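Local structure of uncharacterized protein (Magnetospirillum magneticum AMB-1, 5MU5) at residues R260-A268 against G381-S389. The protein is probably a glycosyltransferase of the Maf family, involved in bacterial flagella formation, presumably by transferring sugar to flagellin. Residues are numbered along the deposited sequence; the frame is centred on the assembly and turned at random.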
ATOM      1  N   ARG A 260      -3.366  31.608  11.254  1.00 71.64           N
ATOM      2  CA  ARG A 260      -2.275  31.058  12.001  1.00 72.32           C
ATOM      3  C   ARG A 260      -2.351  29.529  11.987  1.00 62.09           C
ATOM      4  O   ARG A 260      -3.411  28.926  12.148  1.00 57.71           O
ATOM      5  CB  ARG A 260      -2.273  31.576  13.448  1.00 82.30           C
ATOM      6  CG  ARG A 260      -1.881  33.040  13.612  1.00 92.93           C
ATOM      7  CD  ARG A 260      -1.511  33.369  15.062  1.00 99.85           C
ATOM      8  NE  ARG A 260      -2.643  33.211  15.984  1.00101.09           N
ATOM      9  CZ  ARG A 260      -3.565  34.143  16.240  1.00103.03           C
ATOM     10  NH1 ARG A 260      -3.523  35.336  15.649  1.00105.13           N
ATOM     11  NH2 ARG A 260      -4.547  33.878  17.095  1.00102.22           N
ATOM     12  N   TYR A 261      -1.210  28.923  11.724  1.00 50.68           N
ATOM     13  CA  TYR A 261      -1.015  27.526  11.970  1.00 47.49           C
ATOM     14  C   TYR A 261       0.476  27.356  11.944  1.00 43.07           C
ATOM     15  O   TYR A 261       1.193  28.245  11.491  1.00 41.46           O
ATOM     16  CB  TYR A 261      -1.696  26.640  10.922  1.00 45.64           C
ATOM     17  CG  TYR A 261      -1.122  26.775   9.546  1.00 44.42           C
ATOM     18  CD1 TYR A 261      -0.025  26.023   9.154  1.00 42.58           C
ATOM     19  CD2 TYR A 261      -1.690  27.644   8.628  1.00 46.65           C
ATOM     20  CE1 TYR A 261       0.494  26.137   7.878  1.00 45.33           C
ATOM     21  CE2 TYR A 261      -1.184  27.762   7.335  1.00 46.97           C
ATOM     22  CZ  TYR A 261      -0.087  27.011   6.972  1.00 47.19           C
ATOM     23  OH  TYR A 261       0.435  27.132   5.708  1.00 51.29           O
ATOM     24  N   SER A 262       0.928  26.222  12.447  1.00 41.66           N
ATOM     25  CA  SER A 262       2.322  25.857  12.405  1.00 40.84           C
ATOM     26  C   SER A 262       2.468  24.457  11.813  1.00 40.32           C
ATOM     27  O   SER A 262       1.478  23.764  11.588  1.00 40.28           O
ATOM     28  CB  SER A 262       2.920  25.912  13.793  1.00 40.91           C
ATOM     29  OG  SER A 262       2.836  27.211  14.340  1.00 41.60           O
ATOM     30  N   ILE A 263       3.712  24.079  11.547  1.00 40.84           N
ATOM     31  CA  ILE A 263       4.054  22.848  10.876  1.00 42.31           C
ATOM     32  C   ILE A 263       4.964  22.047  11.770  1.00 42.52           C
ATOM     33  O   ILE A 263       5.935  22.586  12.300  1.00 44.08           O
ATOM     34  CB  ILE A 263       4.851  23.123   9.592  1.00 44.93           C
ATOM     35  CG1 ILE A 263       4.077  24.042   8.652  1.00 49.05           C
ATOM     36  CG2 ILE A 263       5.138  21.814   8.878  1.00 47.20           C
ATOM     37  CD1 ILE A 263       2.702  23.510   8.291  1.00 51.08           C
ATOM     38  N   LEU A 264       4.667  20.763  11.922  1.00 41.24           N
ATOM     39  CA  LEU A 264       5.473  19.870  12.740  1.00 42.77           C
ATOM     40  C   LEU A 264       6.838  19.565  12.112  1.00 43.48           C
ATOM     41  O   LEU A 264       6.958  19.363  10.911  1.00 44.22           O
ATOM     42  CB  LEU A 264       4.712  18.586  12.991  1.00 44.35           C
ATOM     43  CG  LEU A 264       5.357  17.595  13.961  1.00 48.63           C
ATOM     44  CD1 LEU A 264       4.304  16.736  14.654  1.00 48.67           C
ATOM     45  CD2 LEU A 264       6.351  16.693  13.240  1.00 51.59           C
ATOM     46  N   GLN A 265       7.853  19.490  12.965  1.00 44.83           N
ATOM     47  CA  GLN A 265       9.243  19.265  12.552  1.00 45.59           C
ATOM     48  C   GLN A 265       9.874  18.212  13.476  1.00 41.08           C
ATOM     49  O   GLN A 265       9.557  18.164  14.649  1.00 38.60           O
ATOM     50  CB  GLN A 265       9.978  20.586  12.641  1.00 46.13           C
ATOM     51  CG  GLN A 265      11.278  20.659  11.906  1.00 51.33           C
ATOM     52  CD  GLN A 265      11.706  22.101  11.660  1.00 52.26           C
ATOM     53  OE1 GLN A 265      12.317  22.409  10.642  1.00 60.11           O
ATOM     54  NE2 GLN A 265      11.353  22.990  12.564  1.00 52.75           N
ATOM     55  N   HIS A 266      10.703  17.332  12.917  1.00 42.71           N
ATOM     56  CA  HIS A 266      11.407  16.320  13.688  1.00 42.20           C
ATOM     57  C   HIS A 266      12.496  16.986  14.470  1.00 44.10           C
ATOM     58  O   HIS A 266      13.130  17.890  13.983  1.00 46.46           O
ATOM     59  CB  HIS A 266      12.011  15.254  12.783  1.00 41.94           C
ATOM     60  CG  HIS A 266      10.997  14.308  12.230  1.00 44.09           C
ATOM     61  ND1 HIS A 266      10.887  12.999  12.659  1.00 45.32           N
ATOM     62  CD2 HIS A 266      10.009  14.492  11.326  1.00 44.44           C
ATOM     63  CE1 HIS A 266       9.890  12.411  12.016  1.00 45.23           C
ATOM     64  NE2 HIS A 266       9.334  13.297  11.209  1.00 44.39           N
ATOM     65  N   SER A 267      12.697  16.539  15.695  1.00 48.14           N
ATOM     66  CA  SER A 267      13.703  17.093  16.562  1.00 51.76           C
ATOM     67  C   SER A 267      14.908  16.169  16.617  1.00 52.75           C
ATOM     68  O   SER A 267      14.768  14.973  16.743  1.00 51.58           O
ATOM     69  CB  SER A 267      13.126  17.262  17.963  1.00 53.76           C
ATOM     70  OG  SER A 267      14.116  17.725  18.861  1.00 58.82           O
ATOM     71  N   ALA A 268      16.097  16.742  16.532  1.00 59.37           N
ATOM     72  CA  ALA A 268      17.333  15.973  16.649  1.00 63.18           C
ATOM     73  C   ALA A 268      17.563  15.506  18.093  1.00 65.24           C
ATOM     74  O   ALA A 268      18.066  14.407  18.317  1.00 69.90           O
ATOM     75  CB  ALA A 268      18.514  16.820  16.177  1.00 65.53           C
ATOM     76  N   GLY A 381       8.411  19.422   2.429  1.00 48.51           N
ATOM     77  CA  GLY A 381       9.529  18.498   2.559  1.00 47.57           C
ATOM     78  C   GLY A 381       9.283  17.331   3.501  1.00 51.16           C
ATOM     79  O   GLY A 381       8.401  17.360   4.369  1.00 51.79           O
ATOM     80  N   ILE A 382      10.115  16.313   3.346  1.00 52.23           N
ATOM     81  CA  ILE A 382      10.006  15.089   4.113  1.00 53.44           C
ATOM     82  C   ILE A 382      10.147  15.304   5.623  1.00 49.51           C
ATOM     83  O   ILE A 382       9.498  14.615   6.408  1.00 46.06           O
ATOM     84  CB  ILE A 382      11.015  14.032   3.592  1.00 58.95           C
ATOM     85  CG1 ILE A 382      10.713  12.643   4.158  1.00 60.88           C
ATOM     86  CG2 ILE A 382      12.455  14.438   3.891  1.00 60.99           C
ATOM     87  CD1 ILE A 382       9.410  12.038   3.669  1.00 62.86           C
ATOM     88  N   GLU A 383      10.958  16.276   6.029  1.00 48.94           N
ATOM     89  CA  GLU A 383      11.136  16.579   7.462  1.00 49.08           C
ATOM     90  C   GLU A 383       9.873  17.076   8.199  1.00 46.90           C
ATOM     91  O   GLU A 383       9.883  17.197   9.422  1.00 45.57           O
ATOM     92  CB  GLU A 383      12.303  17.563   7.691  1.00 51.62           C
ATOM     93  CG  GLU A 383      12.121  18.987   7.176  1.00 54.00           C
ATOM     94  CD  GLU A 383      12.680  19.207   5.779  1.00 60.82           C
ATOM     95  OE1 GLU A 383      12.339  18.439   4.837  1.00 64.14           O
ATOM     96  OE2 GLU A 383      13.467  20.171   5.618  1.00 63.83           O
ATOM     97  N   TYR A 384       8.799  17.376   7.467  1.00 46.68           N
ATOM     98  CA  TYR A 384       7.553  17.836   8.076  1.00 44.76           C
ATOM     99  C   TYR A 384       6.444  16.780   8.015  1.00 43.09           C
ATOM    100  O   TYR A 384       5.273  17.085   8.245  1.00 40.49           O
ATOM    101  CB  TYR A 384       7.085  19.146   7.421  1.00 45.39           C
ATOM    102  CG  TYR A 384       8.152  20.216   7.357  1.00 45.52           C
ATOM    103  CD1 TYR A 384       8.481  20.975   8.479  1.00 47.90           C
ATOM    104  CD2 TYR A 384       8.821  20.491   6.167  1.00 46.21           C
ATOM    105  CE1 TYR A 384       9.454  21.965   8.416  1.00 48.77           C
ATOM    106  CE2 TYR A 384       9.798  21.475   6.097  1.00 46.92           C
ATOM    107  CZ  TYR A 384      10.110  22.194   7.221  1.00 47.40           C
ATOM    108  OH  TYR A 384      11.065  23.145   7.160  1.00 50.86           O
ATOM    109  N   SER A 385       6.808  15.543   7.699  1.00 44.03           N
ATOM    110  CA  SER A 385       5.841  14.446   7.680  1.00 46.19           C
ATOM    111  C   SER A 385       6.185  13.462   8.775  1.00 45.25           C
ATOM    112  O   SER A 385       7.221  13.583   9.429  1.00 44.82           O
ATOM    113  CB  SER A 385       5.819  13.716   6.328  1.00 47.80           C
ATOM    114  OG  SER A 385       7.113  13.322   5.964  1.00 54.01           O
ATOM    115  N   LEU A 386       5.274  12.521   8.981  1.00 44.08           N
ATOM    116  CA  LEU A 386       5.458  11.441   9.909  1.00 45.11           C
ATOM    117  C   LEU A 386       5.290  10.118   9.173  1.00 49.12           C
ATOM    118  O   LEU A 386       4.528  10.030   8.211  1.00 49.45           O
ATOM    119  CB  LEU A 386       4.425  11.530  11.028  1.00 42.87           C
ATOM    120  CG  LEU A 386       4.493  12.777  11.896  1.00 42.04           C
ATOM    121  CD1 LEU A 386       3.305  12.786  12.827  1.00 42.77           C
ATOM    122  CD2 LEU A 386       5.795  12.861  12.684  1.00 42.01           C
ATOM    123  N   ASP A 387       6.054   9.128   9.627  1.00 52.47           N
ATOM    124  CA  ASP A 387       5.914   7.741   9.235  1.00 53.70           C
ATOM    125  C   ASP A 387       5.052   7.063  10.287  1.00 52.64           C
ATOM    126  O   ASP A 387       5.078   7.451  11.470  1.00 48.30           O
ATOM    127  CB  ASP A 387       7.271   7.043   9.249  1.00 60.04           C
ATOM    128  CG  ASP A 387       8.194   7.532   8.163  1.00 69.08           C
ATOM    129  OD1 ASP A 387       7.695   8.002   7.117  1.00 74.73           O
ATOM    130  OD2 ASP A 387       9.430   7.431   8.356  1.00 76.77           O
ATOM    131  N   ASP A 388       4.322   6.030   9.868  1.00 47.15           N
ATOM    132  CA  ASP A 388       3.477   5.255  10.764  1.00 46.36           C
ATOM    133  C   ASP A 388       2.521   6.150  11.539  1.00 42.61           C
ATOM    134  O   ASP A 388       2.230   5.891  12.700  1.00 44.35           O
ATOM    135  CB  ASP A 388       4.330   4.383  11.712  1.00 49.02           C
ATOM    136  CG  ASP A 388       5.126   3.289  10.965  1.00 55.27           C
ATOM    137  OD1 ASP A 388       4.519   2.557  10.132  1.00 55.54           O
ATOM    138  OD2 ASP A 388       6.351   3.147  11.221  1.00 58.21           O
ATOM    139  N   SER A 389       2.031   7.204  10.892  1.00 41.46           N
ATOM    140  CA  SER A 389       1.058   8.091  11.522  1.00 42.95           C
ATOM    141  C   SER A 389      -0.313   7.449  11.504  1.00 41.17           C
ATOM    142  O   SER A 389      -1.207   7.916  12.219  1.00 38.86           O
ATOM    143  CB  SER A 389       1.009   9.492  10.884  1.00 42.84           C
ATOM    144  OG  SER A 389       0.521   9.465   9.567  1.00 45.62           O
TER
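Ser385 O receives the ring N-H of His266 at NE2, 2.8 Å away; the oxygen lies in the plane of the imidazole and NE2 sits nearly in line with the carbonyl, though the N-H...O angle of 155° leaves the bond slightly bent. The bond ties the chain leaving strand 262-263, next to 363-367 in the large mixed sheet of the MptE-like region, to the loop between helices 373-378 and 393-404. Histidine suits this place because its flat ring slips in edge-on: His266 CD2 also comes to 3.3 Å from Glu383 O. A short 3-10 turn shapes the loop, Ile382 O accepting both Ser385 N and Ser385 OG. Tyr384 spans the junction, its CD1 3.5 Å from Ile263 CG2, while Gln265 runs alongside the phenol, the amide turned 34° from the ring. With CG anti to the carbonyl carbon (chi1 -51°), Tyr384 sends its hydroxyl to Arg530, as Gln265 NE2 reaches Ser528 O. Replacing the tyrosine with an alanine would probably open a gap beside Ile263 and leave Arg530 without the hydroxyl. Branched leucines suit the greasy seam against Val365 and Ala403, where Leu264 CD2 meets Leu386 CD2 at 3.9 Å. Beside them, Tyr384 CA offers its hydrogen to Leu264 O across 3.3 Å.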